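Local coordinates for protein GntR family transcriptional regulator (Streptococcus agalactiae, PDB 7B5U) that senses the second messenger c-di-AMP through this C-terminal RCK_C domain, which forms a dimer, and probably acts as a DNA-binding transcription regulator, at residues A[24-30]-A[70-75]; A[16-22]-A[49-55]. All coordinates share one frame. Residue numbers count along the deposited sequence, not the author numbering.

Contact 1: residues A[24-30]-A[70-75]. With 2BA ((2R,3R,3aS,5R,7aR,9R,10R,10aS,12R,14aR)-2,9-bis(6-amino-9H-purin-9-yl)octahydro-2H,7H-difuro[3,2-d:3',2'-j][1,3,7,9,2,8 ]tetraoxadiphosphacyclododecine-3,5,10,12-tetrol 5,12-dioxide), chain C.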
loop_
_atom_site.group_PDB
_atom_site.type_symbol
_atom_site.label_atom_id
_atom_site.label_comp_id
_atom_site.label_asym_id
_atom_site.label_seq_id
_atom_site.Cartn_x
_atom_site.Cartn_y
_atom_site.Cartn_z
ATOM N N LEU A 24 1.070 -2.582 13.957
ATOM C CA LEU A 24 0.360 -3.782 13.536
ATOM C C LEU A 24 1.185 -4.596 12.562
ATOM O O LEU A 24 1.017 -5.821 12.493
ATOM C CB LEU A 24 -0.966 -3.401 12.887
ATOM C CG LEU A 24 -1.973 -2.751 13.832
ATOM C CD1 LEU A 24 -3.175 -2.269 13.049
ATOM C CD2 LEU A 24 -2.397 -3.730 14.911
ATOM N N ASN A 25 2.064 -3.937 11.798
ATOM C CA ASN A 25 2.850 -4.604 10.765
ATOM C C ASN A 25 1.933 -5.232 9.708
ATOM O O ASN A 25 2.113 -6.385 9.306
ATOM C CB ASN A 25 3.804 -5.626 11.395
ATOM C CG ASN A 25 5.086 -5.821 10.609
ATOM O OD1 ASN A 25 5.528 -4.950 9.835
ATOM N ND2 ASN A 25 5.713 -6.963 10.815
ATOM N N VAL A 26 0.962 -4.434 9.230
ATOM C CA VAL A 26 -0.217 -4.972 8.534
ATOM C C VAL A 26 0.154 -5.890 7.372
ATOM O O VAL A 26 -0.398 -6.986 7.258
ATOM C CB VAL A 26 -1.164 -3.848 8.082
ATOM C CG1 VAL A 26 -2.268 -4.401 7.169
ATOM C CG2 VAL A 26 -1.774 -3.152 9.279
ATOM N N TRP A 27 1.050 -5.457 6.467
ATOM C CA TRP A 27 1.322 -6.282 5.285
ATOM C C TRP A 27 1.782 -7.682 5.679
ATOM O O TRP A 27 1.401 -8.671 5.039
ATOM C CB TRP A 27 2.347 -5.621 4.343
ATOM C CG TRP A 27 2.491 -6.428 3.073
ATOM C CD1 TRP A 27 1.736 -6.299 1.939
ATOM C CD2 TRP A 27 3.391 -7.526 2.827
ATOM N NE1 TRP A 27 2.108 -7.239 1.010
ATOM C CE2 TRP A 27 3.121 -8.005 1.528
ATOM C CE3 TRP A 27 4.400 -8.148 3.577
ATOM C CZ2 TRP A 27 3.828 -9.067 0.965
ATOM C CZ3 TRP A 27 5.098 -9.205 3.012
ATOM C CH2 TRP A 27 4.810 -9.652 1.718
ATOM N N HIS A 28 2.610 -7.786 6.722
ATOM C CA HIS A 28 3.092 -9.089 7.175
ATOM C C HIS A 28 2.021 -9.908 7.876
ATOM O O HIS A 28 2.140 -11.137 7.942
ATOM C CB HIS A 28 4.309 -8.908 8.075
ATOM C CG HIS A 28 5.515 -8.433 7.334
ATOM N ND1 HIS A 28 6.320 -9.287 6.611
ATOM C CD2 HIS A 28 6.052 -7.197 7.189
ATOM C CE1 HIS A 28 7.293 -8.598 6.043
ATOM N NE2 HIS A 28 7.156 -7.328 6.382
ATOM N N GLN A 29 0.987 -9.258 8.412
ATOM C CA GLN A 29 -0.073 -9.989 9.098
ATOM C C GLN A 29 -1.124 -10.515 8.136
ATOM O O GLN A 29 -1.683 -11.592 8.365
ATOM C CB GLN A 29 -0.787 -9.078 10.095
ATOM C CG GLN A 29 0.094 -8.508 11.164
ATOM C CD GLN A 29 0.495 -9.527 12.205
ATOM O OE1 GLN A 29 0.058 -10.673 12.176
ATOM N NE2 GLN A 29 1.341 -9.112 13.136
ATOM N N THR A 30 -1.430 -9.755 7.075
ATOM C CA THR A 30 -2.595 -10.027 6.237
ATOM C C THR A 30 -2.308 -10.038 4.746
ATOM O O THR A 30 -3.206 -10.397 3.974
ATOM C CB THR A 30 -3.691 -8.977 6.458
ATOM O OG1 THR A 30 -3.214 -7.705 6.000
ATOM C CG2 THR A 30 -4.106 -8.916 7.934
ATOM N N ARG A 70 -8.156 -12.471 4.998
ATOM C CA ARG A 70 -7.233 -12.241 6.106
ATOM C C ARG A 70 -7.551 -10.941 6.845
ATOM O O ARG A 70 -7.557 -10.911 8.082
ATOM C CB ARG A 70 -5.785 -12.280 5.606
ATOM C CG ARG A 70 -5.412 -13.641 5.021
ATOM C CD ARG A 70 -4.073 -13.664 4.299
ATOM N NE ARG A 70 -2.976 -13.427 5.228
ATOM C CZ ARG A 70 -1.719 -13.200 4.860
ATOM N NH1 ARG A 70 -1.377 -13.188 3.568
ATOM N NH2 ARG A 70 -0.805 -12.980 5.800
ATOM N N MET A 71 -7.794 -9.848 6.109
ATOM C CA MET A 71 -8.125 -8.580 6.756
ATOM C C MET A 71 -9.410 -8.687 7.559
ATOM O O MET A 71 -9.499 -8.180 8.685
ATOM C CB MET A 71 -8.226 -7.469 5.715
ATOM C CG MET A 71 -6.879 -7.008 5.220
ATOM S SD MET A 71 -5.995 -6.008 6.441
ATOM C CE MET A 71 -6.691 -4.397 6.071
ATOM N N LYS A 72 -10.420 -9.339 7.000
ATOM C CA LYS A 72 -11.680 -9.462 7.716
ATOM C C LYS A 72 -11.510 -10.263 9.003
ATOM O O LYS A 72 -12.054 -9.896 10.050
ATOM C CB LYS A 72 -12.714 -10.091 6.790
ATOM C CG LYS A 72 -13.737 -10.939 7.487
ATOM C CD LYS A 72 -14.693 -11.547 6.490
ATOM C CE LYS A 72 -15.992 -10.822 6.556
ATOM N NZ LYS A 72 -17.038 -11.637 5.941
ATOM N N THR A 73 -10.748 -11.355 8.947
ATOM C CA THR A 73 -10.512 -12.142 10.154
ATOM C C THR A 73 -9.689 -11.362 11.167
ATOM O O THR A 73 -9.988 -11.363 12.368
ATOM C CB THR A 73 -9.802 -13.438 9.775
ATOM O OG1 THR A 73 -10.619 -14.164 8.850
ATOM C CG2 THR A 73 -9.551 -14.307 10.992
ATOM N N TYR A 74 -8.650 -10.691 10.685
ATOM C CA TYR A 74 -7.735 -9.953 11.540
ATOM C C TYR A 74 -8.457 -8.880 12.343
ATOM O O TYR A 74 -8.121 -8.644 13.511
ATOM C CB TYR A 74 -6.647 -9.348 10.653
ATOM C CG TYR A 74 -5.499 -8.672 11.349
ATOM C CD1 TYR A 74 -4.486 -9.413 11.936
ATOM C CD2 TYR A 74 -5.404 -7.289 11.373
ATOM C CE1 TYR A 74 -3.412 -8.791 12.549
ATOM C CE2 TYR A 74 -4.334 -6.659 11.975
ATOM C CZ TYR A 74 -3.347 -7.414 12.559
ATOM O OH TYR A 74 -2.280 -6.785 13.162
ATOM N N PHE A 75 -9.452 -8.218 11.748
ATOM C CA PHE A 75 -10.188 -7.161 12.428
ATOM C C PHE A 75 -11.509 -7.637 13.042
ATOM O O PHE A 75 -12.378 -6.809 13.346
ATOM C CB PHE A 75 -10.387 -5.963 11.502
ATOM C CG PHE A 75 -9.142 -5.143 11.307
ATOM C CD1 PHE A 75 -8.436 -5.189 10.125
ATOM C CD2 PHE A 75 -8.667 -4.340 12.329
ATOM C CE1 PHE A 75 -7.282 -4.430 9.963
ATOM C CE2 PHE A 75 -7.526 -3.578 12.171
ATOM C CZ PHE A 75 -6.830 -3.624 10.988
HETATM P P 2BA C . 7.300 -3.957 5.497
HETATM O O1P 2BA C . 6.168 -4.385 4.641
HETATM O O2P 2BA C . 8.330 -4.978 5.848
HETATM O "O5'" 2BA C . 7.979 -2.666 4.785
HETATM C "C5'" 2BA C . 9.205 -2.172 5.273
HETATM C "C4'" 2BA C . 9.424 -0.771 4.633
HETATM O "O4'" 2BA C . 9.547 -0.910 3.313
HETATM C "C3'" 2BA C . 8.245 0.194 4.915
HETATM O "O3'" 2BA C . 8.474 0.828 6.120
HETATM C "C2'" 2BA C . 8.305 1.074 3.642
HETATM O "O2'" 2BA C . 9.253 2.208 3.828
HETATM C "C1'" 2BA C . 8.687 0.236 2.659
HETATM N N9 2BA C . 7.601 -0.395 1.916
HETATM C C8 2BA C . 7.217 -1.691 2.050
HETATM N N7 2BA C . 6.181 -1.913 1.220
HETATM C C5 2BA C . 5.935 -0.732 0.597
HETATM C C6 2BA C . 5.030 -0.328 -0.347
HETATM N N6 2BA C . 4.031 -1.174 -0.922
HETATM N N1 2BA C . 5.056 0.929 -0.792
HETATM C C2 2BA C . 5.950 1.827 -0.303
HETATM N N3 2BA C . 6.867 1.459 0.607
HETATM C C4 2BA C . 6.812 0.180 1.030
HETATM P P1 2BA C . 7.249 1.575 6.933
HETATM O O1P1 2BA C . 6.456 2.455 6.030
HETATM O O2P1 2BA C . 7.871 2.235 8.116
HETATM O "O5'1" 2BA C . 6.267 0.349 7.377
HETATM C "C5'1" 2BA C . 6.702 -0.545 8.383
HETATM C "C4'1" 2BA C . 5.726 -1.768 8.355
HETATM O "O4'1" 2BA C . 4.488 -1.370 8.631
HETATM C "C3'1" 2BA C . 5.715 -2.445 6.963
HETATM O "O3'1" 2BA C . 6.740 -3.376 6.936
HETATM C "C2'1" 2BA C . 4.266 -2.998 6.942
HETATM O "O2'1" 2BA C . 4.215 -4.349 7.589
HETATM C "C1'1" 2BA C . 3.528 -2.093 7.616
HETATM N N91 2BA C . 2.929 -1.035 6.809
HETATM C C81 2BA C . 3.334 0.256 6.685
HETATM N N71 2BA C . 2.531 0.894 5.815
HETATM C C51 2BA C . 1.642 -0.032 5.384
HETATM C C61 2BA C . 0.587 -0.012 4.488
HETATM N N61 2BA C . 0.207 1.181 3.797
HETATM N N11 2BA C . -0.130 -1.097 4.287
HETATM C C21 2BA C . 0.189 -2.252 4.915
HETATM N N31 2BA C . 1.192 -2.333 5.796
HETATM C C41 2BA C . 1.905 -1.209 5.987
HETATM O O HOH W 1 -0.781 -7.279 15.037
HETATM O O HOH W 2 2.197 -13.035 5.871
#
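Helix 26-30 and the end of helix 65-74 cross almost at right angles: the axes of segments 26-30 and 70-74 approach to 10.2 Å at 101°, and Thr30 CA comes within 5.1 Å of Arg70 CA. There Arg70 lays one face of its guanidinium over Thr30 C (CZ to C 3.2 Å), and its NH2 donates a hydrogen bond to Gln29 O (3.0 Å); a water bridges NH2 to His28 O. Thr30 CG2 makes a CH-pi contact over the face of Tyr74, and Thr30 OG1, hydrogen-bonded to Val26 O (3.2 Å) and Ala32 N, lies against Met71 SD at 3.3 Å. Val26 CG1 meets the same sulfur at 4.1 Å. In this RCK_C (TrkA-C) fold, Met71 and Phe75, just past helix 65-74, also pack on strands 6-9 and 58-62, while Val26 and Trp27 rest on strand 33-39, so both helices cover the sheet. Asn25, just before helix 26-30, and the residues beginning that helix meet c-di-AMP: His28 NE2 donates to phosphate O2P (2.7 Å), Asn25 OD1 accepts from ribose O2'1 (2.7 Å), and Trp27 N donates a weak hydrogen bond to adenine N31 (3.2 Å).

Contact 2: residues A[16-22]-A[49-55]. With 2BA ((2R,3R,3aS,5R,7aR,9R,10R,10aS,12R,14aR)-2,9-bis(6-amino-9H-purin-9-yl)octahydro-2H,7H-difuro[3,2-d:3',2'-j][1,3,7,9,2,8 ]tetraoxadiphosphacyclododecine-3,5,10,12-tetrol 5,12-dioxide), chain C.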
loop_
_atom_site.group_PDB
_atom_site.type_symbol
_atom_site.label_atom_id
_atom_site.label_comp_id
_atom_site.label_asym_id
_atom_site.label_seq_id
_atom_site.Cartn_x
_atom_site.Cartn_y
_atom_site.Cartn_z
ATOM N N HIS A 16 -6.561 -4.910 17.670
ATOM C CA HIS A 16 -5.759 -4.149 16.731
ATOM C C HIS A 16 -6.160 -2.680 16.655
ATOM O O HIS A 16 -5.400 -1.877 16.104
ATOM C CB HIS A 16 -5.808 -4.827 15.361
ATOM C CG HIS A 16 -5.390 -6.263 15.395
ATOM N ND1 HIS A 16 -4.194 -6.685 15.931
ATOM C CD2 HIS A 16 -6.024 -7.383 14.971
ATOM C CE1 HIS A 16 -4.106 -8.000 15.831
ATOM N NE2 HIS A 16 -5.208 -8.445 15.257
ATOM N N LEU A 17 -7.297 -2.294 17.227
ATOM C CA LEU A 17 -7.730 -0.909 17.149
ATOM C C LEU A 17 -6.937 -0.046 18.117
ATOM O O LEU A 17 -6.469 -0.501 19.162
ATOM C CB LEU A 17 -9.229 -0.796 17.410
ATOM C CG LEU A 17 -10.107 -1.520 16.393
ATOM C CD1 LEU A 17 -11.563 -1.485 16.852
ATOM C CD2 LEU A 17 -9.933 -0.894 15.015
ATOM N N GLY A 18 -6.782 1.220 17.756
ATOM C CA GLY A 18 -5.968 2.112 18.550
ATOM C C GLY A 18 -4.481 1.927 18.361
ATOM O O GLY A 18 -3.693 2.477 19.140
ATOM N N LYS A 19 -4.072 1.153 17.367
ATOM C CA LYS A 19 -2.677 0.943 17.026
ATOM C C LYS A 19 -2.367 1.552 15.666
ATOM O O LYS A 19 -3.251 1.745 14.824
ATOM C CB LYS A 19 -2.356 -0.552 17.016
ATOM C CG LYS A 19 -2.555 -1.231 18.366
ATOM C CD LYS A 19 -1.486 -2.285 18.595
ATOM C CE LYS A 19 -1.689 -3.036 19.901
ATOM N NZ LYS A 19 -2.600 -4.200 19.734
ATOM N N SER A 20 -1.089 1.848 15.461
ATOM C CA SER A 20 -0.639 2.349 14.178
ATOM C C SER A 20 -0.426 1.198 13.198
ATOM O O SER A 20 -0.204 0.047 13.577
ATOM C CB SER A 20 0.669 3.120 14.340
ATOM O OG SER A 20 1.736 2.236 14.626
ATOM N N ILE A 21 -0.440 1.546 11.910
ATOM C CA ILE A 21 -0.215 0.554 10.859
ATOM C C ILE A 21 1.139 -0.121 11.031
ATOM O O ILE A 21 1.279 -1.333 10.815
ATOM C CB ILE A 21 -0.363 1.213 9.474
ATOM C CG1 ILE A 21 -1.814 1.637 9.239
ATOM C CG2 ILE A 21 0.141 0.302 8.373
ATOM C CD1 ILE A 21 -2.022 2.402 7.931
ATOM N N GLY A 22 2.154 0.649 11.422
ATOM C CA GLY A 22 3.474 0.084 11.639
ATOM C C GLY A 22 3.548 -0.835 12.845
ATOM O O GLY A 22 4.226 -1.865 12.806
ATOM N N PRO A 49 3.295 4.319 8.278
ATOM C CA PRO A 49 3.269 3.456 9.466
ATOM C C PRO A 49 2.739 4.126 10.717
ATOM O O PRO A 49 2.427 3.420 11.687
ATOM C CB PRO A 49 4.749 3.095 9.648
ATOM C CG PRO A 49 5.476 4.316 9.124
ATOM C CD PRO A 49 4.660 4.738 7.929
ATOM N N PHE A 50 2.655 5.453 10.745
ATOM C CA PHE A 50 2.252 6.165 11.946
ATOM C C PHE A 50 0.762 6.469 11.987
ATOM O O PHE A 50 0.264 6.915 13.028
ATOM C CB PHE A 50 3.092 7.430 12.101
ATOM C CG PHE A 50 4.564 7.170 11.993
ATOM C CD1 PHE A 50 5.184 6.253 12.836
ATOM C CD2 PHE A 50 5.327 7.813 11.037
ATOM C CE1 PHE A 50 6.546 5.997 12.734
ATOM C CE2 PHE A 50 6.690 7.567 10.930
ATOM C CZ PHE A 50 7.299 6.658 11.774
ATOM N N SER A 51 0.041 6.238 10.892
ATOM C CA SER A 51 -1.405 6.398 10.897
ATOM C C SER A 51 -2.037 5.338 11.784
ATOM O O SER A 51 -1.619 4.175 11.782
ATOM C CB SER A 51 -1.935 6.288 9.469
ATOM O OG SER A 51 -1.633 7.451 8.715
ATOM N N VAL A 52 -3.039 5.745 12.561
ATOM C CA VAL A 52 -3.692 4.875 13.536
ATOM C C VAL A 52 -5.039 4.421 12.990
ATOM O O VAL A 52 -5.727 5.169 12.285
ATOM C CB VAL A 52 -3.849 5.603 14.887
ATOM C CG1 VAL A 52 -4.522 4.718 15.937
ATOM C CG2 VAL A 52 -2.491 6.057 15.389
ATOM N N ILE A 53 -5.401 3.182 13.283
ATOM C CA ILE A 53 -6.696 2.649 12.891
ATOM C C ILE A 53 -7.604 2.651 14.113
ATOM O O ILE A 53 -7.301 2.022 15.131
ATOM C CB ILE A 53 -6.562 1.256 12.262
ATOM C CG1 ILE A 53 -5.664 1.330 11.025
ATOM C CG2 ILE A 53 -7.934 0.708 11.893
ATOM C CD1 ILE A 53 -5.333 -0.018 10.427
ATOM N N GLU A 54 -8.726 3.370 14.013
ATOM C CA GLU A 54 -9.676 3.519 15.110
ATOM C C GLU A 54 -11.007 2.873 14.758
ATOM O O GLU A 54 -11.331 2.675 13.586
ATOM C CB GLU A 54 -9.935 4.998 15.406
ATOM C CG GLU A 54 -8.710 5.896 15.384
ATOM C CD GLU A 54 -7.947 5.889 16.684
ATOM O OE1 GLU A 54 -8.143 4.946 17.481
ATOM O OE2 GLU A 54 -7.152 6.831 16.908
ATOM N N GLN A 55 -11.792 2.572 15.786
ATOM C CA GLN A 55 -13.039 1.863 15.545
ATOM C C GLN A 55 -13.971 2.702 14.679
ATOM O O GLN A 55 -14.132 3.907 14.891
ATOM C CB GLN A 55 -13.728 1.495 16.855
ATOM C CG GLN A 55 -14.862 0.506 16.623
ATOM C CD GLN A 55 -15.339 -0.125 17.911
ATOM O OE1 GLN A 55 -16.025 0.511 18.718
ATOM N NE2 GLN A 55 -14.982 -1.385 18.122
HETATM P P 2BA C . 7.300 -3.957 5.497
HETATM O O1P 2BA C . 6.168 -4.385 4.641
HETATM O O2P 2BA C . 8.330 -4.978 5.848
HETATM O "O5'" 2BA C . 7.979 -2.666 4.785
HETATM C "C5'" 2BA C . 9.205 -2.172 5.273
HETATM C "C4'" 2BA C . 9.424 -0.771 4.633
HETATM O "O4'" 2BA C . 9.547 -0.910 3.313
HETATM C "C3'" 2BA C . 8.245 0.194 4.915
HETATM O "O3'" 2BA C . 8.474 0.828 6.120
HETATM C "C2'" 2BA C . 8.305 1.074 3.642
HETATM O "O2'" 2BA C . 9.253 2.208 3.828
HETATM C "C1'" 2BA C . 8.687 0.236 2.659
HETATM N N9 2BA C . 7.601 -0.395 1.916
HETATM C C8 2BA C . 7.217 -1.691 2.050
HETATM N N7 2BA C . 6.181 -1.913 1.220
HETATM C C5 2BA C . 5.935 -0.732 0.597
HETATM C C6 2BA C . 5.030 -0.328 -0.347
HETATM N N6 2BA C . 4.031 -1.174 -0.922
HETATM N N1 2BA C . 5.056 0.929 -0.792
HETATM C C2 2BA C . 5.950 1.827 -0.303
HETATM N N3 2BA C . 6.867 1.459 0.607
HETATM C C4 2BA C . 6.812 0.180 1.030
HETATM P P1 2BA C . 7.249 1.575 6.933
HETATM O O1P1 2BA C . 6.456 2.455 6.030
HETATM O O2P1 2BA C . 7.871 2.235 8.116
HETATM O "O5'1" 2BA C . 6.267 0.349 7.377
HETATM C "C5'1" 2BA C . 6.702 -0.545 8.383
HETATM C "C4'1" 2BA C . 5.726 -1.768 8.355
HETATM O "O4'1" 2BA C . 4.488 -1.370 8.631
HETATM C "C3'1" 2BA C . 5.715 -2.445 6.963
HETATM O "O3'1" 2BA C . 6.740 -3.376 6.936
HETATM C "C2'1" 2BA C . 4.266 -2.998 6.942
HETATM O "O2'1" 2BA C . 4.215 -4.349 7.589
HETATM C "C1'1" 2BA C . 3.528 -2.093 7.616
HETATM N N91 2BA C . 2.929 -1.035 6.809
HETATM C C81 2BA C . 3.334 0.256 6.685
HETATM N N71 2BA C . 2.531 0.894 5.815
HETATM C C51 2BA C . 1.642 -0.032 5.384
HETATM C C61 2BA C . 0.587 -0.012 4.488
HETATM N N61 2BA C . 0.207 1.181 3.797
HETATM N N11 2BA C . -0.130 -1.097 4.287
HETATM C C21 2BA C . 0.189 -2.252 4.915
HETATM N N31 2BA C . 1.192 -2.333 5.796
HETATM C C41 2BA C . 1.905 -1.209 5.987
#
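Four backbone hydrogen bonds join the segments: Gly22 N to Pro49 O (2.8 Å), Gly18 N to Ile53 O (2.8 Å), Ile21 N to Ser51 O (2.9 Å) and Ile53 N to Lys19 O (3.0 Å). Those from Ile21 and Gly22 tie the start of helix 21-24 to residues 49-51. Gly18, at positive phi, bonds from a type II turn, His16 to Lys19, that leads into a short, weakly bonded antiparallel pair, 19-20 with 52-53; in it Ser20 and Val52 are a non-hydrogen-bonded pair, CA atoms 4.0 Å apart. Ser20 caps helix 21-24 through OG to Glu23 N. At Gly22, a CB would clash with Pro49 CB. Apolar side chains pack around Ile53: Leu17 CD2 lies 4.0 Å from Ile53 CG2, and Ile21 CG1 4.1 Å from Ile53 CD1. Beyond the strand pair, Ile21 and Pro49 line the c-di-AMP pocket, Ile21 CG2 3.3 Å from adenine C41. Ile21 also rests on Ile34 and Ile37 of strand 33-39, while Lys19 and Ile53 touch Leu24 in helix 21-24.

In the fold
The centres of the two contacts lie 12 Å apart within one TrkA-C domain, and their segments alternate along the chain: 16-22, 24-30, 49-55, 70-75. Helix 21-24 begins in contact 2 and is followed, after a break at Asn25, by helix 26-30 of contact 1. They also touch in space, where His16 packs on Leu24 and Phe75 and its ring stacks with that of Tyr74. Strand 33-39 of the four-stranded sheet is shared ground, meeting Val26 from contact 1 and Ile21 from contact 2. Both contacts reach c-di-AMP, which is hydrogen-bonded to Asn25, His28 and Ile34 of both subunits and so lies between them, consistent with effector binding being linked to the dimer interface.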